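Local coordinates for 70 kDa protein (PDB 4B2N) that breaks down natural rubber by oxidative cleavage, acting as a processive dioxygenase that carries two covalently bound c-type haems, at residues F262-L267 and L472-R477; E275-A280 and D438-R443; D303-S308 and N493-P498. One frame throughout, in Å; residues are numbered along the deposited sequence. Where two conformers were deposited one is given.

Contact 1 (F262-L267 and L472-R477); sequences FDMETL and LRRVPR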
loop_
_atom_site.group_PDB
_atom_site.type_symbol
_atom_site.label_atom_id
_atom_site.label_comp_id
_atom_site.label_asym_id
_atom_site.label_seq_id
_atom_site.Cartn_x
_atom_site.Cartn_y
_atom_site.Cartn_z
ATOM N N PHE A 262 -4.827 -16.785 -13.405
ATOM C CA PHE A 262 -5.600 -17.550 -12.392
ATOM C C PHE A 262 -7.046 -17.549 -12.748
ATOM O O PHE A 262 -7.565 -16.544 -13.151
ATOM C CB PHE A 262 -5.484 -16.943 -10.974
ATOM C CG PHE A 262 -4.051 -16.924 -10.467
ATOM C CD1 PHE A 262 -3.450 -18.088 -10.090
ATOM C CD2 PHE A 262 -3.315 -15.738 -10.466
ATOM C CE1 PHE A 262 -2.125 -18.099 -9.660
ATOM C CE2 PHE A 262 -1.960 -15.719 -10.089
ATOM C CZ PHE A 262 -1.376 -16.904 -9.644
ATOM N N ASP A 263 -7.672 -18.681 -12.569
ATOM C CA ASP A 263 -9.107 -18.796 -12.714
ATOM C C ASP A 263 -9.723 -17.865 -11.652
ATOM O O ASP A 263 -9.361 -17.881 -10.462
ATOM C CB ASP A 263 -9.463 -20.281 -12.474
ATOM C CG ASP A 263 -10.959 -20.553 -12.590
ATOM O OD1 ASP A 263 -11.735 -19.915 -11.850
ATOM O OD2 ASP A 263 -11.396 -21.419 -13.407
ATOM N N MET A 264 -10.608 -16.998 -12.079
ATOM C CA MET A 264 -11.104 -15.972 -11.211
ATOM C C MET A 264 -12.213 -16.435 -10.273
ATOM O O MET A 264 -12.665 -15.650 -9.475
ATOM C CB MET A 264 -11.649 -14.869 -12.099
ATOM C CG MET A 264 -10.477 -14.259 -12.889
ATOM S SD MET A 264 -9.469 -13.130 -11.891
ATOM C CE MET A 264 -10.656 -11.763 -11.705
ATOM N N GLU A 265 -12.615 -17.715 -10.391
ATOM C CA GLU A 265 -13.586 -18.304 -9.489
ATOM C C GLU A 265 -12.945 -19.267 -8.499
ATOM O O GLU A 265 -13.446 -19.428 -7.380
ATOM C CB GLU A 265 -14.645 -19.035 -10.286
ATOM C CG GLU A 265 -15.553 -18.125 -11.122
ATOM C CD GLU A 265 -16.510 -18.997 -11.899
ATOM O OE1 GLU A 265 -16.207 -19.447 -13.032
ATOM O OE2 GLU A 265 -17.567 -19.305 -11.351
ATOM N N THR A 266 -11.844 -19.917 -8.901
ATOM C CA THR A 266 -11.293 -20.987 -8.089
ATOM C C THR A 266 -9.853 -20.715 -7.624
ATOM O O THR A 266 -9.413 -21.323 -6.681
ATOM C CB THR A 266 -11.272 -22.320 -8.857
ATOM O OG1 THR A 266 -10.249 -22.271 -9.869
ATOM C CG2 THR A 266 -12.667 -22.574 -9.492
ATOM N N LEU A 267 -9.164 -19.769 -8.271
ATOM C CA LEU A 267 -7.768 -19.496 -8.037
ATOM C C LEU A 267 -6.834 -20.612 -8.528
ATOM O O LEU A 267 -5.655 -20.588 -8.192
ATOM C CB LEU A 267 -7.472 -19.048 -6.551
ATOM C CG LEU A 267 -8.375 -17.931 -5.980
ATOM C CD1 LEU A 267 -7.883 -17.597 -4.522
ATOM C CD2 LEU A 267 -8.369 -16.743 -6.908
ATOM N N LEU A 472 -13.231 -24.154 -20.104
ATOM C CA LEU A 472 -14.605 -24.151 -20.483
ATOM C C LEU A 472 -15.222 -22.855 -19.989
ATOM O O LEU A 472 -15.897 -22.120 -20.722
ATOM C CB LEU A 472 -15.314 -25.435 -19.889
ATOM C CG LEU A 472 -16.873 -25.528 -20.038
ATOM C CD1 LEU A 472 -17.428 -26.904 -19.697
ATOM C CD2 LEU A 472 -17.595 -24.463 -19.206
ATOM N N ARG A 473 -14.994 -22.557 -18.734
ATOM C CA ARG A 473 -15.676 -21.407 -18.088
ATOM C C ARG A 473 -15.202 -20.042 -18.586
ATOM O O ARG A 473 -15.974 -19.039 -18.500
ATOM C CB ARG A 473 -15.448 -21.432 -16.553
ATOM C CG ARG A 473 -16.259 -22.539 -15.835
ATOM C CD ARG A 473 -15.969 -22.577 -14.330
ATOM N NE ARG A 473 -14.560 -22.701 -13.920
ATOM C CZ ARG A 473 -14.001 -23.843 -13.513
ATOM N NH1 ARG A 473 -14.702 -24.973 -13.579
ATOM N NH2 ARG A 473 -12.761 -23.859 -13.036
ATOM N N ARG A 474 -13.932 -19.963 -18.989
ATOM C CA ARG A 474 -13.380 -18.655 -19.531
ATOM C C ARG A 474 -14.255 -17.986 -20.606
ATOM O O ARG A 474 -14.424 -16.730 -20.663
ATOM C CB ARG A 474 -11.938 -18.843 -20.080
ATOM C CG ARG A 474 -10.927 -19.100 -18.983
ATOM C CD ARG A 474 -10.654 -17.836 -18.145
ATOM N NE ARG A 474 -9.409 -18.086 -17.420
ATOM C CZ ARG A 474 -8.771 -17.192 -16.707
ATOM N NH1 ARG A 474 -9.285 -15.989 -16.565
ATOM N NH2 ARG A 474 -7.587 -17.523 -16.191
ATOM N N VAL A 475 -14.809 -18.801 -21.511
ATOM C CA VAL A 475 -15.509 -18.224 -22.675
ATOM C C VAL A 475 -16.814 -17.500 -22.235
ATOM O O VAL A 475 -16.984 -16.312 -22.492
ATOM C CB VAL A 475 -15.757 -19.314 -23.751
ATOM C CG1 VAL A 475 -16.507 -18.702 -24.917
ATOM C CG2 VAL A 475 -14.440 -19.913 -24.241
ATOM N N PRO A 476 -17.740 -18.206 -21.527
ATOM C CA PRO A 476 -18.950 -17.493 -21.128
ATOM C C PRO A 476 -18.619 -16.438 -20.114
ATOM O O PRO A 476 -19.331 -15.476 -20.047
ATOM C CB PRO A 476 -19.840 -18.553 -20.429
ATOM C CG PRO A 476 -18.922 -19.701 -20.170
ATOM C CD PRO A 476 -17.886 -19.641 -21.252
ATOM N N ARG A 477 -17.532 -16.586 -19.351
ATOM C CA ARG A 477 -17.111 -15.414 -18.484
ATOM C C ARG A 477 -16.784 -14.167 -19.311
ATOM O O ARG A 477 -17.294 -13.009 -19.049
ATOM C CB ARG A 477 -15.914 -15.833 -17.605
ATOM C CG ARG A 477 -16.352 -16.732 -16.389
ATOM C CD ARG A 477 -15.141 -17.125 -15.489
ATOM N NE ARG A 477 -14.567 -15.870 -15.029
ATOM C CZ ARG A 477 -15.018 -15.080 -14.068
ATOM N NH1 ARG A 477 -16.075 -15.428 -13.323
ATOM N NH2 ARG A 477 -14.425 -13.903 -13.877
HETATM O O HOH W 1 -13.820 -20.132 -13.753
#

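Contact 2 (E275-A280 and D438-R443); sequences EYVADA and DERQRR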
loop_
_atom_site.group_PDB
_atom_site.type_symbol
_atom_site.label_atom_id
_atom_site.label_comp_id
_atom_site.label_asym_id
_atom_site.label_seq_id
_atom_site.Cartn_x
_atom_site.Cartn_y
_atom_site.Cartn_z
ATOM N N GLU A 275 -9.716 -13.235 -20.368
ATOM C CA GLU A 275 -10.098 -12.210 -19.385
ATOM C C GLU A 275 -9.035 -11.155 -19.090
ATOM O O GLU A 275 -9.234 -10.269 -18.294
ATOM C CB GLU A 275 -10.551 -12.884 -18.091
ATOM C CG GLU A 275 -11.797 -13.742 -18.307
ATOM C CD GLU A 275 -12.394 -14.124 -16.964
ATOM O OE1 GLU A 275 -13.190 -13.299 -16.380
ATOM O OE2 GLU A 275 -12.070 -15.223 -16.454
ATOM N N TYR A 276 -7.894 -11.287 -19.730
ATOM C CA TYR A 276 -6.830 -10.303 -19.619
ATOM C C TYR A 276 -6.949 -9.229 -20.695
ATOM O O TYR A 276 -6.873 -9.552 -21.884
ATOM C CB TYR A 276 -5.536 -11.042 -19.831
ATOM C CG TYR A 276 -4.298 -10.217 -19.590
ATOM C CD1 TYR A 276 -4.137 -9.476 -18.397
ATOM C CD2 TYR A 276 -3.263 -10.223 -20.532
ATOM C CE1 TYR A 276 -2.968 -8.718 -18.174
ATOM C CE2 TYR A 276 -2.113 -9.474 -20.351
ATOM C CZ TYR A 276 -1.938 -8.736 -19.170
ATOM O OH TYR A 276 -0.748 -8.011 -18.997
ATOM N N VAL A 277 -7.064 -7.961 -20.278
ATOM C CA VAL A 277 -7.133 -6.824 -21.224
ATOM C C VAL A 277 -5.655 -6.418 -21.386
ATOM O O VAL A 277 -5.140 -5.666 -20.568
ATOM C CB VAL A 277 -8.038 -5.692 -20.656
ATOM C CG1 VAL A 277 -8.108 -4.476 -21.584
ATOM C CG2 VAL A 277 -9.442 -6.226 -20.383
ATOM N N ALA A 278 -4.949 -6.970 -22.382
ATOM C CA ALA A 278 -3.451 -6.865 -22.424
ATOM C C ALA A 278 -2.911 -5.461 -22.693
ATOM O O ALA A 278 -1.699 -5.240 -22.689
ATOM C CB ALA A 278 -2.841 -7.846 -23.416
ATOM N N ASP A 279 -3.828 -4.529 -22.885
ATOM C CA ASP A 279 -3.549 -3.168 -23.320
ATOM C C ASP A 279 -4.196 -2.186 -22.315
ATOM O O ASP A 279 -4.368 -1.029 -22.650
ATOM C CB ASP A 279 -4.212 -2.973 -24.680
ATOM C CG ASP A 279 -5.683 -3.400 -24.651
ATOM O OD1 ASP A 279 -5.977 -4.622 -24.632
ATOM O OD2 ASP A 279 -6.552 -2.516 -24.576
ATOM N N ALA A 280 -4.603 -2.658 -21.121
ATOM C CA ALA A 280 -5.061 -1.738 -20.071
ATOM C C ALA A 280 -3.863 -0.843 -19.832
ATOM O O ALA A 280 -2.729 -1.293 -19.888
ATOM C CB ALA A 280 -5.424 -2.476 -18.795
ATOM N N ASP A 438 -11.752 0.037 -17.071
ATOM C CA ASP A 438 -12.478 -0.757 -18.094
ATOM C C ASP A 438 -13.522 -1.698 -17.461
ATOM O O ASP A 438 -13.156 -2.569 -16.624
ATOM C CB ASP A 438 -11.453 -1.587 -18.872
ATOM C CG ASP A 438 -11.999 -2.163 -20.153
ATOM O OD1 ASP A 438 -13.060 -2.835 -20.183
ATOM O OD2 ASP A 438 -11.297 -1.980 -21.169
ATOM N N GLU A 439 -14.789 -1.571 -17.893
ATOM C CA GLU A 439 -15.891 -2.394 -17.400
ATOM C C GLU A 439 -15.554 -3.867 -17.494
ATOM O O GLU A 439 -15.986 -4.665 -16.640
ATOM C CB GLU A 439 -17.188 -2.076 -18.177
ATOM C CG GLU A 439 -18.408 -2.936 -17.836
ATOM C CD GLU A 439 -19.048 -2.556 -16.488
ATOM O OE1 GLU A 439 -18.593 -1.580 -15.846
ATOM O OE2 GLU A 439 -20.006 -3.232 -16.026
ATOM N N ARG A 440 -14.800 -4.245 -18.536
ATOM C CA ARG A 440 -14.485 -5.676 -18.767
ATOM C C ARG A 440 -13.679 -6.231 -17.608
ATOM O O ARG A 440 -13.898 -7.347 -17.168
ATOM C CB ARG A 440 -13.678 -5.885 -20.054
ATOM C CG ARG A 440 -14.523 -5.676 -21.323
ATOM C CD ARG A 440 -13.655 -5.678 -22.559
ATOM N NE ARG A 440 -12.677 -4.596 -22.559
ATOM C CZ ARG A 440 -11.736 -4.428 -23.494
ATOM N NH1 ARG A 440 -11.618 -5.299 -24.508
ATOM N NH2 ARG A 440 -10.874 -3.437 -23.377
ATOM N N GLN A 441 -12.702 -5.444 -17.170
ATOM C CA GLN A 441 -11.877 -5.814 -16.043
ATOM C C GLN A 441 -12.677 -5.925 -14.721
ATOM O O GLN A 441 -12.521 -6.908 -13.939
ATOM C CB GLN A 441 -10.769 -4.778 -15.917
ATOM C CG GLN A 441 -9.724 -4.822 -17.053
ATOM C CD GLN A 441 -8.717 -3.703 -16.843
ATOM O OE1 GLN A 441 -9.098 -2.531 -16.830
ATOM N NE2 GLN A 441 -7.466 -4.045 -16.587
ATOM N N ARG A 442 -13.504 -4.920 -14.445
ATOM C CA ARG A 442 -14.309 -4.926 -13.234
ATOM C C ARG A 442 -15.290 -6.090 -13.247
ATOM O O ARG A 442 -15.519 -6.727 -12.231
ATOM C CB ARG A 442 -15.001 -3.565 -13.007
ATOM C CG ARG A 442 -13.992 -2.489 -12.655
ATOM C CD ARG A 442 -14.641 -1.165 -12.275
ATOM N NE ARG A 442 -15.708 -0.798 -13.199
ATOM C CZ ARG A 442 -15.529 -0.107 -14.309
ATOM N NH1 ARG A 442 -14.330 0.291 -14.651
ATOM N NH2 ARG A 442 -16.554 0.167 -15.094
ATOM N N ARG A 443 -15.824 -6.416 -14.418
ATOM C CA ARG A 443 -16.786 -7.508 -14.459
ATOM C C ARG A 443 -16.113 -8.871 -14.184
ATOM O O ARG A 443 -16.775 -9.718 -13.571
ATOM C CB ARG A 443 -17.504 -7.584 -15.793
ATOM C CG ARG A 443 -18.627 -6.578 -15.904
ATOM C CD ARG A 443 -19.355 -6.785 -17.244
ATOM N NE ARG A 443 -20.436 -5.799 -17.296
ATOM C CZ ARG A 443 -21.671 -6.039 -17.765
ATOM N NH1 ARG A 443 -22.016 -7.245 -18.240
ATOM N NH2 ARG A 443 -22.612 -5.061 -17.693
HETATM O O HOH W 2 -11.871 -9.071 -18.859
#

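Contact 3 (D303-S308 and N493-P498); sequences DGSLSS and NIWEEP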
loop_
_atom_site.group_PDB
_atom_site.type_symbol
_atom_site.label_atom_id
_atom_site.label_comp_id
_atom_site.label_asym_id
_atom_site.label_seq_id
_atom_site.Cartn_x
_atom_site.Cartn_y
_atom_site.Cartn_z
ATOM N N ASP A 303 -7.790 4.261 -4.779
ATOM C CA ASP A 303 -9.040 4.659 -5.457
ATOM C C ASP A 303 -10.292 4.342 -4.606
ATOM O O ASP A 303 -11.421 4.599 -5.048
ATOM C CB ASP A 303 -9.184 3.942 -6.826
ATOM C CG ASP A 303 -8.884 2.427 -6.739
ATOM O OD1 ASP A 303 -8.829 1.856 -5.629
ATOM O OD2 ASP A 303 -8.743 1.783 -7.807
ATOM N N GLY A 304 -10.102 3.807 -3.418
ATOM C CA GLY A 304 -11.258 3.485 -2.576
ATOM C C GLY A 304 -12.124 2.425 -3.249
ATOM O O GLY A 304 -13.314 2.373 -3.039
ATOM N N SER A 305 -11.522 1.600 -4.081
ATOM C CA SER A 305 -12.309 0.667 -4.925
ATOM C C SER A 305 -13.084 -0.449 -4.161
ATOM O O SER A 305 -14.124 -0.938 -4.665
ATOM C CB SER A 305 -11.366 0.005 -5.896
ATOM O OG SER A 305 -10.329 -0.645 -5.216
ATOM N N LEU A 306 -12.555 -0.905 -3.036
ATOM C CA LEU A 306 -13.147 -2.023 -2.295
ATOM C C LEU A 306 -13.454 -1.744 -0.868
ATOM O O LEU A 306 -12.760 -0.969 -0.247
ATOM C CB LEU A 306 -12.195 -3.233 -2.338
ATOM C CG LEU A 306 -11.787 -3.723 -3.733
ATOM C CD1 LEU A 306 -10.606 -4.645 -3.676
ATOM C CD2 LEU A 306 -12.957 -4.431 -4.414
ATOM N N SER A 307 -14.464 -2.425 -0.304
ATOM C CA SER A 307 -14.780 -2.326 1.138
ATOM C C SER A 307 -13.639 -2.744 2.016
ATOM O O SER A 307 -13.008 -3.787 1.759
ATOM C CB SER A 307 -15.935 -3.265 1.491
ATOM O OG SER A 307 -16.253 -3.113 2.879
ATOM N N SER A 308 -13.380 -1.982 3.081
ATOM C CA SER A 308 -12.425 -2.431 4.085
ATOM C C SER A 308 -12.830 -3.701 4.848
ATOM O O SER A 308 -12.044 -4.208 5.618
ATOM C CB SER A 308 -12.117 -1.325 5.102
ATOM O OG SER A 308 -11.434 -0.288 4.404
ATOM N N ASN A 493 -18.510 -7.818 -3.158
ATOM C CA ASN A 493 -17.203 -7.113 -3.009
ATOM C C ASN A 493 -16.741 -6.597 -4.343
ATOM O O ASN A 493 -15.677 -6.942 -4.890
ATOM C CB ASN A 493 -16.120 -7.989 -2.338
ATOM C CG ASN A 493 -14.832 -7.217 -2.061
ATOM O OD1 ASN A 493 -14.859 -6.041 -1.614
ATOM N ND2 ASN A 493 -13.686 -7.829 -2.416
ATOM N N ILE A 494 -17.560 -5.702 -4.849
ATOM C CA ILE A 494 -17.475 -5.140 -6.180
ATOM C C ILE A 494 -16.279 -4.199 -6.248
ATOM O O ILE A 494 -16.120 -3.344 -5.358
ATOM C CB ILE A 494 -18.733 -4.213 -6.388
ATOM C CG1 ILE A 494 -19.977 -5.065 -6.465
ATOM C CG2 ILE A 494 -18.585 -3.420 -7.681
ATOM C CD1 ILE A 494 -19.816 -6.208 -7.457
ATOM N N TRP A 495 -15.498 -4.264 -7.329
ATOM C CA TRP A 495 -14.480 -3.233 -7.579
ATOM C C TRP A 495 -15.196 -1.995 -8.125
ATOM O O TRP A 495 -15.618 -2.027 -9.272
ATOM C CB TRP A 495 -13.499 -3.723 -8.627
ATOM C CG TRP A 495 -12.280 -2.805 -8.670
ATOM C CD1 TRP A 495 -12.206 -1.460 -9.118
ATOM C CD2 TRP A 495 -10.952 -3.099 -8.120
ATOM N NE1 TRP A 495 -10.946 -0.951 -8.895
ATOM C CE2 TRP A 495 -10.148 -1.874 -8.287
ATOM C CE3 TRP A 495 -10.359 -4.224 -7.507
ATOM C CZ2 TRP A 495 -8.834 -1.814 -7.894
ATOM C CZ3 TRP A 495 -9.021 -4.130 -7.080
ATOM C CH2 TRP A 495 -8.268 -2.969 -7.302
ATOM N N GLU A 496 -15.370 -0.937 -7.337
ATOM C CA GLU A 496 -16.103 0.254 -7.824
ATOM C C GLU A 496 -15.482 0.906 -9.042
ATOM O O GLU A 496 -14.263 0.924 -9.206
ATOM C CB GLU A 496 -16.221 1.339 -6.742
ATOM C CG GLU A 496 -17.176 0.911 -5.645
ATOM C CD GLU A 496 -18.646 0.769 -6.104
ATOM O OE1 GLU A 496 -19.137 1.598 -6.894
ATOM O OE2 GLU A 496 -19.349 -0.135 -5.594
ATOM N N GLU A 497 -16.316 1.438 -9.911
ATOM C CA GLU A 497 -15.767 2.157 -11.031
ATOM C C GLU A 497 -14.918 3.347 -10.477
ATOM O O GLU A 497 -15.388 4.071 -9.630
ATOM C CB GLU A 497 -16.916 2.661 -11.894
ATOM C CG GLU A 497 -16.374 3.434 -13.051
ATOM C CD GLU A 497 -17.408 3.698 -14.093
ATOM O OE1 GLU A 497 -18.588 3.413 -13.821
ATOM O OE2 GLU A 497 -16.989 4.121 -15.197
ATOM N N PRO A 498 -13.672 3.538 -10.971
ATOM C CA PRO A 498 -12.934 4.650 -10.367
ATOM C C PRO A 498 -13.433 6.031 -10.701
ATOM O O PRO A 498 -13.802 6.264 -11.836
ATOM C CB PRO A 498 -11.523 4.493 -10.886
ATOM C CG PRO A 498 -11.541 3.508 -11.994
ATOM C CD PRO A 498 -12.868 2.778 -11.933
HETATM O O HOH W 3 -16.381 -3.922 -1.820
#

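Contact 1 (F262-L267 and L472-R477)
Asp263 OD2 shows how one carboxylate oxygen can collect several donors from a helix. Arg473 NH2 reaches it at 2.8 Å in a salt bridge that is fairly straight (163° at the hydrogen). The nitrogen sits above the carboxylate plane, whereas the oxygen lies close to the plane of the guanidinium. Arg473 NE adds a weak bond to Asp263 OD2 at 3.5 Å, and the hydroxyl of Ser470, earlier on the same helix, bonds to it as well. Chi1 of 180° sets Asp263 CG anti to the backbone N, and the carboxylate it bears reaches the helix. Its other oxygen serves the loop: Asp263 OD1 accepts from Glu265 N at 2.8 Å and also from Thr266 N, an Asx turn extended to an Asx motif. A water accepts from Arg473 NE at 2.7 Å. The same water lies 2.6 Å from Glu265 OE1, one of several acceptors competing for its protons, while the direct ion pair from Glu265 OE1 to Arg473 NE is long, 3.8 Å. Met264 CB rests over one face of the Arg477 guanidinium, 3.4 Å from Arg477 NH2; Arg477 NH1 bonds to Ser447 O. Arg474 NH2 gives Phe262 O only a weak bond of 3.2 Å; its NH1 is held by Pro259 O and Glu275, and Glu275 also pairs with Arg477. Three arginines of one helix thus meet a buried loop, their charge answered by Asp263, Glu265, Glu275 and carbonyl oxygens, a setting that would favour charged forms of Asp263 and Glu265.

Contact 2 (E275-A280 and D438-R443)
Val277 and Gln441 bring the two backbones closest, their CA atoms 7.1 Å apart, and the CA of Ala280 follows at 7.7 Å from the CA of Asp438. The loop makes a type I beta turn from Val277 to Ala280 beside the first turn of helix 439-446, whose N-cap is Asp438. That cap illustrates a carboxylate doing two jobs. Asp438 OD1 accepts from Arg440 N at 2.8 Å through its anti lone pair, the capping bond proper, and on its syn side it also receives Arg440 NE. Arg440 NH2 completes the side-on, two-nitrogen grip at 2.7 Å from Asp438 OD2, with both oxygens almost in the guanidinium plane. Held this way, the arginine offers a flat surface to the loop. Val277 CG1, anti to its backbone N (chi1 178°), comes within 3.5 Å of Arg440 NH2, while Val277 CG2 stands over one guanidinium face, offset toward the rim. The same CG2 methyl packs against the aliphatic part of Gln441, 3.6 Å from its CG, the two side chains crossing at about a right angle. At the end of the turn, Ala280 CB abuts the end of the Gln441 chain, 4.0 Å from CD. Gln441 also touches Ser256 of helix 253-261, so it contacts both that helix and the loop. The direct contacts are therefore van der Waals ones, at the protein surface. A polar link comes through a water 3.0 Å from Glu275 O and placed to donate to it, and more weakly to Arg440 O, with further acceptors competing for its protons.

Contact 3 (D303-S308 and N493-P498)
Ser305 packs tightly on Trp495: its CB stands over the five-membered ring, 3.4 Å from the centroid, in a CH-pi contact. Ser305 OG lies 3.3 Å from Trp495 CZ2, above the ring plane, put there by a chi1 of 57° that sets it between the backbone N and the carbonyl carbon. Asp303 comes to the ring's edge instead, OD2 3.6 Å from Trp495 CZ2, with the carboxylate and indole planes 79° apart. Leu306 CD1 approaches the indole obliquely at CZ3, and its CD2 lies 3.5 Å from Ile494 O. The segment 303-308 closes a beta hairpin, strand 299-300 pairing antiparallel with 306-307, and its Asx turn is set by Asp303 OD1, which accepts from Ser305 N and Ser305 OG, both on one face of the carboxylate. Asp303 OD2 forms a salt bridge with Arg432, a ligand-contacting residue of the first haem c. Across the segments one backbone bond runs almost straight, Glu496 N to Ser305 O at 2.9 Å (175°). One buried pair is looser: Ser307 N and Asn493 OD1, 3.9 Å apart, are bridged by a water that donates to OD1 at 2.6 Å, while Asn493 ND2 bonds to Trp450 O. The solvent side belongs to Glu496, whose chain end leads away from 303-308.

Overall arrangement
Followed from the N terminus, the chain lays down its first partners in the order 262-267, 275-280 and 303-308, all from just after helix 253-261 to the second strand of the hairpin and the residue beyond it. It returns at 438-443 to close contact 2, then at 472-477 to close contact 1, so contact 2 is nested within the loop of contact 1. Segment 493-498 comes last and closes contact 3, which crosses both. Helices 439-446 and 467-481 are thereby tied to the stretch leading into the hairpin, and contact 3 joins the hairpin to the loop between helix 467-481 and strand 500-502. Contacts 1 and 2 meet through Glu275, whereas Arg442 packs on 493-498; contacts 1 and 3 do not touch.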